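Local structure of acyl-CoA dehydrogenase (Bacillus anthracis, 3OWA) at residues Lys42-Phe47 with Leu77-Ala82; Val127-Glu132 with Ala261-Asn266; Glu370-Thr375 with Arg402-Phe407; Ala458-Leu463 with Thr574-Ile579. The protein probably oxidises acyl-CoA thioesters to enoyl-CoA products, using bound FAD as the first electron acceptor. All coordinates share one frame; numbering follows the deposited sequence.

Interaction 1. Residues Lys42-Phe47 with Leu77-Ala82; sequences KTTEDF and LGLLGA
Thr44 and Leu79 are the residues whose CA atoms come nearest, 7.5 Å apart, where helix 35-52 runs past the turn that follows helix 64-76. That turn is set up by a Schellman motif: Gly78, with phi at 83°, ends the helix and then starts a type I beta turn to Gly81. Leu77 and Leu79 both point toward helix 35-52 and share the Phe47 ring. Leu77 CD1 lies 3.8 Å from Phe47 CD2, and Leu79 CD1 sits 4.1 Å from Phe47 CD1, on the same side of the ring; both methyls approach obliquely. With CG anti to the backbone N (chi1 172°), the ring is carried across to the two leucine methyls. The second methyl of Leu79, CD2, comes within 3.5 Å of Thr44 OG1. This hydroxyl is hydrogen-bonded to Ile40 O, one turn back in its own helix, so it meets the leucine as part of a mostly apolar surface. Ala74 of helix 64-76 and Ile101 of helix 95-105 extend the packing on Phe47 and Thr44 respectively. No hydrogen bond or salt bridge crosses between the segments: van der Waals packing alone joins the two within the N-terminal helical domain.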
# COMPACT_ATOMS: atom_id res chain seq x y z
N LYS A 42 -11.86 -14.25 -25.26
CA LYS A 42 -11.21 -15.56 -25.28
C LYS A 42 -9.99 -15.65 -26.26
O LYS A 42 -8.99 -16.30 -25.95
CB LYS A 42 -12.25 -16.65 -25.59
CG LYS A 42 -11.60 -17.96 -25.97
CD LYS A 42 -12.59 -19.02 -26.27
CE LYS A 42 -11.90 -20.37 -26.33
NZ LYS A 42 -10.90 -20.41 -27.39
N THR A 43 -10.10 -15.03 -27.42
CA THR A 43 -9.01 -14.94 -28.40
C THR A 43 -7.80 -14.24 -27.81
O THR A 43 -6.68 -14.74 -27.92
CB THR A 43 -9.48 -14.19 -29.67
OG1 THR A 43 -10.35 -15.05 -30.40
CG2 THR A 43 -8.30 -13.79 -30.61
N THR A 44 -8.05 -13.12 -27.15
CA THR A 44 -6.98 -12.38 -26.51
C THR A 44 -6.34 -13.21 -25.41
O THR A 44 -5.13 -13.39 -25.39
CB THR A 44 -7.46 -11.04 -25.93
OG1 THR A 44 -8.15 -10.34 -26.95
CG2 THR A 44 -6.27 -10.20 -25.47
N GLU A 45 -7.17 -13.73 -24.50
CA GLU A 45 -6.71 -14.57 -23.40
C GLU A 45 -5.84 -15.74 -23.87
O GLU A 45 -4.78 -15.98 -23.29
CB GLU A 45 -7.91 -15.12 -22.60
CG GLU A 45 -7.48 -15.95 -21.42
CD GLU A 45 -8.57 -16.07 -20.37
OE1 GLU A 45 -8.33 -15.64 -19.23
OE2 GLU A 45 -9.67 -16.58 -20.72
N ASP A 46 -6.27 -16.45 -24.90
CA ASP A 46 -5.50 -17.56 -25.46
C ASP A 46 -4.15 -17.10 -26.02
O ASP A 46 -3.12 -17.74 -25.78
CB ASP A 46 -6.27 -18.22 -26.58
CG ASP A 46 -7.49 -19.02 -26.07
OD1 ASP A 46 -7.57 -19.32 -24.85
OD2 ASP A 46 -8.36 -19.35 -26.90
N PHE A 47 -4.17 -16.00 -26.77
CA PHE A 47 -2.92 -15.39 -27.23
C PHE A 47 -1.96 -15.14 -26.04
O PHE A 47 -0.85 -15.64 -26.04
CB PHE A 47 -3.15 -14.09 -28.01
CG PHE A 47 -1.87 -13.34 -28.31
CD1 PHE A 47 -1.56 -12.17 -27.66
CD2 PHE A 47 -0.95 -13.86 -29.23
CE1 PHE A 47 -0.35 -11.49 -27.93
CE2 PHE A 47 0.26 -13.18 -29.52
CZ PHE A 47 0.54 -12.01 -28.86
N LEU A 77 -3.53 -11.07 -35.37
CA LEU A 77 -4.83 -11.52 -34.86
C LEU A 77 -5.85 -10.37 -34.82
O LEU A 77 -6.97 -10.54 -34.33
CB LEU A 77 -4.68 -12.19 -33.50
CG LEU A 77 -3.87 -13.48 -33.48
CD1 LEU A 77 -3.50 -13.86 -32.06
CD2 LEU A 77 -4.66 -14.61 -34.17
N GLY A 78 -5.46 -9.20 -35.29
CA GLY A 78 -6.33 -8.03 -35.22
C GLY A 78 -6.31 -7.30 -33.88
O GLY A 78 -7.01 -6.29 -33.72
N LEU A 79 -5.51 -7.77 -32.92
CA LEU A 79 -5.41 -7.14 -31.58
C LEU A 79 -4.72 -5.77 -31.49
O LEU A 79 -4.78 -5.10 -30.44
CB LEU A 79 -4.78 -8.12 -30.56
CG LEU A 79 -5.47 -9.50 -30.47
CD1 LEU A 79 -4.74 -10.45 -29.52
CD2 LEU A 79 -6.95 -9.39 -30.09
N LEU A 80 -4.07 -5.33 -32.56
CA LEU A 80 -3.50 -4.00 -32.57
C LEU A 80 -4.33 -2.99 -33.34
O LEU A 80 -3.98 -1.81 -33.40
CB LEU A 80 -2.10 -4.04 -33.18
CG LEU A 80 -1.00 -4.81 -32.44
CD1 LEU A 80 0.33 -4.37 -32.98
CD2 LEU A 80 -1.06 -4.54 -30.96
N GLY A 81 -5.39 -3.46 -33.99
CA GLY A 81 -6.17 -2.59 -34.86
C GLY A 81 -7.65 -2.50 -34.53
O GLY A 81 -8.43 -2.05 -35.36
N ALA A 82 -8.04 -2.89 -33.30
CA ALA A 82 -9.46 -2.89 -32.90
C ALA A 82 -10.09 -1.49 -32.89
O ALA A 82 -11.25 -1.34 -33.23
CB ALA A 82 -9.64 -3.61 -31.54

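Interaction 2. Residues Val127-Glu132 with Ala261-Asn266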
# COMPACT_ATOMS: atom_id res chain seq x y z
N VAL A 127 -5.54 8.44 -35.12
CA VAL A 127 -6.93 8.03 -35.32
C VAL A 127 -7.91 9.20 -35.11
O VAL A 127 -8.81 9.43 -35.94
CB VAL A 127 -7.34 6.82 -34.42
CG1 VAL A 127 -8.85 6.50 -34.59
CG2 VAL A 127 -6.48 5.58 -34.73
N LEU A 128 -7.75 9.94 -34.03
CA LEU A 128 -8.71 10.95 -33.63
C LEU A 128 -8.43 12.32 -34.21
O LEU A 128 -9.38 13.07 -34.45
CB LEU A 128 -8.80 11.04 -32.11
CG LEU A 128 -9.22 9.73 -31.43
CD1 LEU A 128 -9.29 9.92 -29.93
CD2 LEU A 128 -10.56 9.23 -31.93
N PHE A 129 -7.16 12.66 -34.41
CA PHE A 129 -6.82 14.01 -34.83
C PHE A 129 -5.98 14.10 -36.08
O PHE A 129 -5.61 15.19 -36.49
CB PHE A 129 -6.15 14.76 -33.67
CG PHE A 129 -7.02 14.84 -32.45
CD1 PHE A 129 -8.12 15.71 -32.42
CD2 PHE A 129 -6.78 14.02 -31.35
CE1 PHE A 129 -8.94 15.78 -31.31
CE2 PHE A 129 -7.59 14.09 -30.24
CZ PHE A 129 -8.69 14.97 -30.22
N GLY A 130 -5.68 12.97 -36.70
CA GLY A 130 -4.91 13.00 -37.96
C GLY A 130 -5.77 13.50 -39.12
O GLY A 130 -6.99 13.28 -39.12
N ASN A 131 -5.16 14.17 -40.10
CA ASN A 131 -5.87 14.51 -41.32
C ASN A 131 -5.85 13.28 -42.21
O ASN A 131 -5.18 12.29 -41.90
CB ASN A 131 -5.26 15.73 -42.04
CG ASN A 131 -3.83 15.50 -42.49
OD1 ASN A 131 -3.45 14.42 -42.95
ND2 ASN A 131 -3.03 16.53 -42.38
N GLU A 132 -6.59 13.36 -43.33
CA GLU A 132 -6.81 12.21 -44.18
C GLU A 132 -5.51 11.59 -44.63
O GLU A 132 -5.37 10.37 -44.66
CB GLU A 132 -7.64 12.62 -45.41
CG GLU A 132 -8.05 11.45 -46.32
CD GLU A 132 -9.00 10.44 -45.64
OE1 GLU A 132 -9.54 10.73 -44.54
OE2 GLU A 132 -9.21 9.36 -46.23
N ALA A 261 -3.84 16.50 -26.09
CA ALA A 261 -3.33 15.93 -24.86
C ALA A 261 -4.45 15.64 -23.88
O ALA A 261 -4.43 14.60 -23.19
CB ALA A 261 -2.27 16.84 -24.22
N PHE A 262 -5.41 16.57 -23.80
CA PHE A 262 -6.52 16.43 -22.87
C PHE A 262 -7.46 15.30 -23.31
O PHE A 262 -7.91 14.50 -22.47
CB PHE A 262 -7.29 17.76 -22.69
CG PHE A 262 -8.76 17.57 -22.33
CD1 PHE A 262 -9.16 17.35 -20.99
CD2 PHE A 262 -9.76 17.60 -23.33
CE1 PHE A 262 -10.54 17.15 -20.65
CE2 PHE A 262 -11.13 17.41 -23.00
CZ PHE A 262 -11.51 17.18 -21.66
N ASN A 263 -7.73 15.21 -24.60
CA ASN A 263 -8.62 14.17 -25.09
C ASN A 263 -8.01 12.78 -24.97
O ASN A 263 -8.70 11.84 -24.58
CB ASN A 263 -9.03 14.43 -26.53
CG ASN A 263 -10.26 15.29 -26.62
OD1 ASN A 263 -11.40 14.82 -26.45
ND2 ASN A 263 -10.04 16.56 -26.89
N ILE A 264 -6.72 12.67 -25.29
CA ILE A 264 -6.01 11.40 -25.18
C ILE A 264 -5.96 10.89 -23.71
O ILE A 264 -6.11 9.68 -23.43
CB ILE A 264 -4.59 11.53 -25.79
CG1 ILE A 264 -4.69 11.85 -27.30
CG2 ILE A 264 -3.71 10.29 -25.51
CD1 ILE A 264 -5.57 10.85 -28.15
N LEU A 265 -5.78 11.83 -22.80
CA LEU A 265 -5.72 11.56 -21.38
C LEU A 265 -6.97 10.84 -20.88
O LEU A 265 -6.86 9.89 -20.11
CB LEU A 265 -5.60 12.88 -20.65
CG LEU A 265 -4.65 13.06 -19.47
CD1 LEU A 265 -5.23 14.20 -18.62
CD2 LEU A 265 -4.43 11.78 -18.62
N ASN A 266 -8.15 11.28 -21.34
CA ASN A 266 -9.41 10.67 -20.93
C ASN A 266 -9.45 9.21 -21.30
O ASN A 266 -9.94 8.40 -20.54
CB ASN A 266 -10.64 11.32 -21.57
CG ASN A 266 -10.83 12.76 -21.18
OD1 ASN A 266 -11.21 13.60 -22.01
ND2 ASN A 266 -10.56 13.06 -19.93
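Asn263 ND2 hydrogen-bonds to Ile259 O one turn earlier in helix 257-293, which holds the amide back along its own helix, while the CB of Asn263, placed by the backbone, faces the Phe129 ring. In the same helix the bond from Leu265 N to Ala261 O, 3.1 Å, belongs to the turn that carries Asn263 and Ile264. Across the contact Phe129 comes in by its rim: CZ lies 3.7 Å from Asn263 CB, and because this methylene sits at the ring edge and near its plane, the contact is edge packing and not a stack. The two side chains cross at about a right angle, with the ring and amide planes 56° apart. Phe129 CG is anti to its carbonyl carbon (chi1 -58°), a setting that sends the ring toward the long helix. Ile264 starts out beside the contact, but its CD1 end bends in toward helix 124-129. It comes 4.2 Å from Leu128 CD1 and a looser 4.4 Å from Phe129 CE2, again near the ring plane. Ala351 of helix 348-355 packs on both Phe129 and Asn263, and Tyr151 of strand 149-152 lies against Ile264. A short helix of the N-terminal domain thus meets the first long helix of the C-terminal domain, as in the acyl-CoA dehydrogenase fold, where two helical domains enclose a central beta domain.

Interaction 3. Residues Glu370-Thr375 with Arg402-Phe407. With FAD (flavin-adenine dinucleotide), chain E.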
# COMPACT_ATOMS: atom_id res chain seq x y z
N GLU A 370 -6.40 2.15 -7.20
CA GLU A 370 -6.41 1.93 -5.73
C GLU A 370 -6.98 0.59 -5.30
O GLU A 370 -6.51 -0.01 -4.34
CB GLU A 370 -7.14 3.08 -4.99
CG GLU A 370 -6.35 4.35 -5.19
CD GLU A 370 -6.77 5.49 -4.26
OE1 GLU A 370 -7.94 5.51 -3.81
OE2 GLU A 370 -5.93 6.38 -4.00
N VAL A 371 -7.99 0.12 -5.99
CA VAL A 371 -8.47 -1.22 -5.73
C VAL A 371 -7.39 -2.26 -6.07
O VAL A 371 -7.18 -3.21 -5.33
CB VAL A 371 -9.78 -1.50 -6.60
CG1 VAL A 371 -10.05 -2.98 -6.68
CG2 VAL A 371 -10.99 -0.78 -5.97
N LEU A 372 -6.67 -2.07 -7.19
CA LEU A 372 -5.62 -3.02 -7.56
C LEU A 372 -4.51 -2.92 -6.51
O LEU A 372 -3.98 -3.95 -6.05
CB LEU A 372 -5.04 -2.71 -8.93
CG LEU A 372 -3.83 -3.57 -9.35
CD1 LEU A 372 -4.17 -5.04 -9.32
CD2 LEU A 372 -3.20 -3.11 -10.68
N ASP A 373 -4.16 -1.71 -6.11
CA ASP A 373 -3.12 -1.53 -5.07
C ASP A 373 -3.45 -2.40 -3.82
O ASP A 373 -2.58 -3.07 -3.23
CB ASP A 373 -3.07 -0.03 -4.72
CG ASP A 373 -2.04 0.30 -3.65
OD1 ASP A 373 -0.91 0.70 -3.99
OD2 ASP A 373 -2.36 0.17 -2.45
N TYR A 374 -4.69 -2.33 -3.37
CA TYR A 374 -5.14 -3.08 -2.20
C TYR A 374 -5.10 -4.58 -2.49
O TYR A 374 -4.67 -5.36 -1.65
CB TYR A 374 -6.58 -2.64 -1.83
CG TYR A 374 -7.18 -3.50 -0.74
CD1 TYR A 374 -6.92 -3.23 0.60
CD2 TYR A 374 -7.99 -4.62 -1.06
CE1 TYR A 374 -7.43 -4.04 1.63
CE2 TYR A 374 -8.49 -5.45 -0.04
CZ TYR A 374 -8.23 -5.12 1.30
OH TYR A 374 -8.71 -5.93 2.31
N THR A 375 -5.60 -5.01 -3.65
CA THR A 375 -5.66 -6.44 -3.95
C THR A 375 -4.28 -7.09 -4.08
O THR A 375 -4.08 -8.21 -3.62
CB THR A 375 -6.55 -6.78 -5.20
OG1 THR A 375 -5.91 -6.25 -6.36
CG2 THR A 375 -7.96 -6.17 -5.07
N ARG A 402 2.39 -0.39 -8.71
CA ARG A 402 2.64 0.89 -7.98
C ARG A 402 2.58 2.13 -8.92
O ARG A 402 2.16 3.28 -8.51
CB ARG A 402 3.96 0.77 -7.18
CG ARG A 402 4.30 2.03 -6.31
CD ARG A 402 3.09 2.21 -5.32
NE ARG A 402 3.10 3.44 -4.53
CZ ARG A 402 2.70 4.65 -4.95
NH1 ARG A 402 2.22 4.84 -6.18
NH2 ARG A 402 2.73 5.67 -4.12
N ILE A 403 2.97 1.93 -10.17
CA ILE A 403 3.07 3.03 -11.13
C ILE A 403 1.68 3.46 -11.58
O ILE A 403 1.49 4.60 -12.04
CB ILE A 403 4.05 2.70 -12.33
CG1 ILE A 403 4.33 3.89 -13.27
CG2 ILE A 403 3.48 1.56 -13.19
CD1 ILE A 403 4.97 5.07 -12.60
N ASN A 404 0.67 2.60 -11.43
CA ASN A 404 -0.61 2.97 -11.98
C ASN A 404 -1.20 4.17 -11.25
O ASN A 404 -2.05 4.86 -11.82
CB ASN A 404 -1.63 1.85 -11.92
CG ASN A 404 -1.19 0.63 -12.69
OD1 ASN A 404 -0.54 0.76 -13.71
ND2 ASN A 404 -1.48 -0.57 -12.16
N ARG A 405 -0.77 4.42 -10.01
CA ARG A 405 -1.32 5.58 -9.26
C ARG A 405 -0.64 6.87 -9.66
O ARG A 405 -0.94 7.97 -9.14
CB ARG A 405 -1.26 5.32 -7.75
CG ARG A 405 -2.11 4.12 -7.32
CD ARG A 405 -1.71 3.52 -5.97
NE ARG A 405 -1.53 4.63 -5.02
CZ ARG A 405 -0.82 4.54 -3.91
NH1 ARG A 405 -0.20 3.39 -3.60
NH2 ARG A 405 -0.69 5.63 -3.13
N ILE A 406 0.30 6.75 -10.59
CA ILE A 406 1.10 7.88 -11.02
C ILE A 406 0.85 8.20 -12.48
O ILE A 406 0.72 9.37 -12.85
CB ILE A 406 2.60 7.64 -10.69
CG1 ILE A 406 2.85 7.80 -9.19
CG2 ILE A 406 3.50 8.61 -11.47
CD1 ILE A 406 3.99 6.95 -8.73
N PHE A 407 0.67 7.13 -13.28
CA PHE A 407 0.28 7.17 -14.70
C PHE A 407 -0.94 7.96 -15.01
O PHE A 407 -1.87 8.02 -14.18
CB PHE A 407 -0.03 5.76 -15.20
CG PHE A 407 1.16 4.98 -15.69
CD1 PHE A 407 1.05 3.61 -15.92
CD2 PHE A 407 2.37 5.62 -15.98
CE1 PHE A 407 2.15 2.86 -16.40
CE2 PHE A 407 3.47 4.88 -16.49
CZ PHE A 407 3.36 3.51 -16.69
PA FAD E . 5.34 15.42 -10.62
O1A FAD E . 6.67 16.07 -10.34
O2A FAD E . 4.48 16.08 -11.63
O5B FAD E . 4.52 15.21 -9.28
C5B FAD E . 5.12 14.92 -8.04
C4B FAD E . 4.09 14.92 -6.93
O4B FAD E . 3.49 16.23 -6.79
C3B FAD E . 2.96 13.94 -7.23
O3B FAD E . 2.45 13.35 -6.03
C2B FAD E . 1.90 14.85 -7.77
O2B FAD E . 0.61 14.34 -7.60
C1B FAD E . 2.10 16.09 -6.94
N9A FAD E . 1.55 17.27 -7.61
C8A FAD E . 1.91 17.78 -8.83
N7A FAD E . 1.17 18.88 -9.09
C5A FAD E . 0.36 19.10 -8.04
C6A FAD E . -0.60 20.10 -7.76
N6A FAD E . -0.79 21.14 -8.59
N1A FAD E . -1.28 20.03 -6.58
C2A FAD E . -1.03 19.01 -5.66
N3A FAD E . -0.06 18.05 -5.92
C4A FAD E . 0.61 18.08 -7.10
N1 FAD E . 4.74 10.11 -20.19
C2 FAD E . 4.46 10.14 -21.53
O2 FAD E . 4.08 11.16 -22.06
N3 FAD E . 4.60 9.02 -22.33
C4 FAD E . 5.05 7.84 -21.82
O4 FAD E . 5.14 6.87 -22.58
C4X FAD E . 5.32 7.79 -20.45
N5 FAD E . 5.81 6.62 -19.91
C5X FAD E . 6.15 6.56 -18.56
C6 FAD E . 6.64 5.36 -18.05
C7 FAD E . 7.01 5.30 -16.71
C7M FAD E . 7.56 4.00 -16.16
C8 FAD E . 6.88 6.46 -15.92
C8M FAD E . 7.24 6.50 -14.47
C9 FAD E . 6.35 7.63 -16.43
C9A FAD E . 5.98 7.71 -17.75
N10 FAD E . 5.45 8.88 -18.26
C10 FAD E . 5.17 8.94 -19.62
C1' FAD E . 5.35 10.14 -17.42
C2' FAD E . 4.36 10.04 -16.25
O2' FAD E . 3.03 9.69 -16.57
C3' FAD E . 4.66 11.21 -15.09
O3' FAD E . 5.43 10.50 -14.17
C4' FAD E . 3.59 11.74 -14.52
O4' FAD E . 2.82 12.30 -15.58
C5' FAD E . 3.73 12.66 -13.31
O5' FAD E . 4.89 13.44 -13.49
P FAD E . 6.12 13.45 -12.50
O1P FAD E . 6.57 12.01 -12.38
O2P FAD E . 7.16 14.40 -13.02
O3P FAD E . 5.56 13.87 -11.07
O HOH W 1 -3.57 6.72 -4.98
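The loop 402-407 gives Ile403, Ile406 and Phe407 to the FAD pocket near the subunit interface, while its Arg405 makes a salt bridge with Asp373. Arg405 NH1 donates to Asp373 OD1 at 2.8 Å, but the bond is bent, with an N-H...acceptor angle of 134°. The nitrogen meets the oxygen from above the carboxylate plane, 55° out of it, and the two flat groups stand perpendicular. Asp373 CG lies anti to its backbone N (chi1 180°), which carries the carboxylate out to the arginine. The same NH1 also forms a salt bridge to Asp377 of the second subunit, and so does Arg402 NE; these carboxylates probably offset the closeness of the two guanidinium groups, where Arg405 NH1 lies 3.4 Å above the centre of the Arg402 plane. A water extends the link, donating to Glu370 OE2 and accepting from Arg405 NE at 2.9 Å. One residue earlier in the helix, Leu372 CD2 packs on Asn404 ND2 at 3.4 Å. The other side of the loop faces the cofactor: Ile406 CG2 is 3.8 Å from FAD O3', and Ile403 CD1 makes an unusually tight approach, 3.3 Å, to the flavin methyl C8M. The loop after helix 393-401 is therefore held between the flavin and helix 358-383, with helix 257-293 against Leu372 and Asn404, and helix 411-427 beside Glu370 and Arg405.

Interaction 4. Residues Ala458-Leu463 with Thr574-Ile579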
# COMPACT_ATOMS: atom_id res chain seq x y z
N ALA A 458 -33.02 -2.60 -1.29
CA ALA A 458 -33.70 -1.41 -0.77
C ALA A 458 -32.76 -0.49 0.01
O ALA A 458 -32.71 0.71 -0.24
CB ALA A 458 -34.90 -1.82 0.11
N LEU A 459 -32.02 -1.07 0.94
CA LEU A 459 -31.10 -0.29 1.76
C LEU A 459 -29.98 0.35 0.91
O LEU A 459 -29.64 1.52 1.11
CB LEU A 459 -30.53 -1.14 2.90
CG LEU A 459 -29.41 -0.47 3.70
CD1 LEU A 459 -29.90 0.78 4.42
CD2 LEU A 459 -28.76 -1.46 4.67
N GLN A 460 -29.44 -0.39 -0.04
CA GLN A 460 -28.31 0.11 -0.83
C GLN A 460 -28.74 1.23 -1.77
O GLN A 460 -28.01 2.20 -1.93
CB GLN A 460 -27.59 -1.05 -1.56
CG GLN A 460 -26.89 -2.03 -0.59
CD GLN A 460 -27.86 -2.89 0.22
OE1 GLN A 460 -28.86 -3.36 -0.30
NE2 GLN A 460 -27.55 -3.10 1.50
N LYS A 461 -29.94 1.11 -2.34
CA LYS A 461 -30.52 2.18 -3.15
C LYS A 461 -30.74 3.44 -2.31
O LYS A 461 -30.57 4.56 -2.78
CB LYS A 461 -31.85 1.74 -3.77
CG LYS A 461 -31.73 0.73 -4.89
CD LYS A 461 -33.09 0.52 -5.55
CE LYS A 461 -33.30 -0.94 -5.98
NZ LYS A 461 -34.75 -1.36 -5.95
N TYR A 462 -31.11 3.24 -1.06
CA TYR A 462 -31.31 4.33 -0.13
C TYR A 462 -29.97 5.05 0.16
O TYR A 462 -29.90 6.28 0.13
CB TYR A 462 -32.00 3.81 1.15
CG TYR A 462 -32.17 4.84 2.22
CD1 TYR A 462 -33.27 5.72 2.21
CD2 TYR A 462 -31.22 4.98 3.23
CE1 TYR A 462 -33.40 6.69 3.21
CE2 TYR A 462 -31.34 5.95 4.20
CZ TYR A 462 -32.42 6.79 4.19
OH TYR A 462 -32.51 7.73 5.19
N LEU A 463 -28.92 4.29 0.42
CA LEU A 463 -27.61 4.91 0.67
C LEU A 463 -27.06 5.65 -0.55
O LEU A 463 -26.47 6.74 -0.42
CB LEU A 463 -26.61 3.87 1.18
CG LEU A 463 -27.03 3.11 2.44
CD1 LEU A 463 -26.06 2.00 2.70
CD2 LEU A 463 -27.10 4.06 3.63
N THR A 574 -30.01 1.33 9.48
CA THR A 574 -29.69 0.15 10.26
C THR A 574 -28.52 -0.57 9.63
O THR A 574 -28.69 -1.21 8.60
CB THR A 574 -30.86 -0.83 10.38
OG1 THR A 574 -31.95 -0.20 11.07
CG2 THR A 574 -30.44 -2.09 11.17
N PRO A 575 -27.34 -0.50 10.26
CA PRO A 575 -26.16 -1.12 9.69
C PRO A 575 -26.31 -2.64 9.61
O PRO A 575 -27.07 -3.22 10.38
CB PRO A 575 -25.06 -0.71 10.66
CG PRO A 575 -25.76 -0.56 11.96
CD PRO A 575 -27.09 0.05 11.60
N LEU A 576 -25.63 -3.25 8.64
CA LEU A 576 -25.60 -4.70 8.47
C LEU A 576 -24.44 -5.30 9.21
O LEU A 576 -23.46 -4.61 9.52
CB LEU A 576 -25.43 -5.05 7.00
CG LEU A 576 -26.41 -4.45 6.00
CD1 LEU A 576 -25.86 -4.71 4.59
CD2 LEU A 576 -27.82 -5.04 6.19
N ASN A 577 -24.55 -6.60 9.49
CA ASN A 577 -23.44 -7.41 9.99
C ASN A 577 -22.71 -8.04 8.79
O ASN A 577 -23.19 -8.99 8.18
CB ASN A 577 -23.97 -8.50 10.95
CG ASN A 577 -22.89 -9.41 11.47
OD1 ASN A 577 -21.69 -9.11 11.36
ND2 ASN A 577 -23.30 -10.53 12.06
N VAL A 578 -21.53 -7.49 8.47
CA VAL A 578 -20.87 -7.88 7.21
C VAL A 578 -19.98 -9.11 7.40
O VAL A 578 -19.55 -9.74 6.41
CB VAL A 578 -20.07 -6.71 6.57
CG1 VAL A 578 -21.01 -5.58 6.16
CG2 VAL A 578 -18.98 -6.23 7.51
N ILE A 579 -19.72 -9.46 8.66
CA ILE A 579 -18.75 -10.50 8.95
C ILE A 579 -19.20 -11.85 8.36
O ILE A 579 -18.43 -12.45 7.58
CB ILE A 579 -18.29 -10.52 10.45
CG1 ILE A 579 -17.40 -9.29 10.73
CG2 ILE A 579 -17.52 -11.78 10.76
CD1 ILE A 579 -17.09 -9.05 12.22
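Leu459 and Leu576 meet tip to tip, their CD2 methyls 4.0 Å apart. Leu459 CD2 also rests 3.9 Å from the backbone carbonyl Thr574 O, so a single methyl touches both a side chain and the main chain of the loop. On the other branch of Leu576, CD1 lies 3.9 Å from Gln460 NE2. The glutamine chain bends at chi2 (71°), which brings its amide end nearer to Leu576 than its first bond would suggest, and the two side chains cross obliquely. No hydrogen bond links the segments, and the buried surface is small, 125 Å² counting both sides. Leu459 gets to the loop because its CG stands anti to the backbone N (chi1 172°), directing the branch outward from the first turn of helix 458-482. Behind Leu576, its backbone N donates to Gln537 OE1 of helix 526-554, which helps position the loop. Further on, Asn577 takes the N-cap position of helix 578-592, its OD1 accepting a weak bond of 3.4 Å from Ile579 N. In the fold, this loop runs beside the first turn of helix 458-482, with Glu533 of helix 526-554 touching both Gln460 and Leu576 and helix 490-520 behind Gln460. Beyond it, Pro575 and Asn577 pack on Ile552 of the second subunit, so the joint lies beside the subunit interface.

Interaction 3 is the one that touches FAD directly. Interaction 2 comes within about 6 Å of interaction 3 at the nearest atoms, and its Ile264 side chain stands about 9 Å from a bound FAD, near the cofactor but not in contact with it. Interaction 1, in the N-terminal domain, has its nearest atoms about 8 Å from interaction 2 but about 15 Å from interaction 3. Interaction 4 lies in the later helical region, its centre 28 Å from that of interaction 3 and 43 Å from that of interaction 2, across the centre of the chain. Interactions 3 and 4 both reach the second subunit.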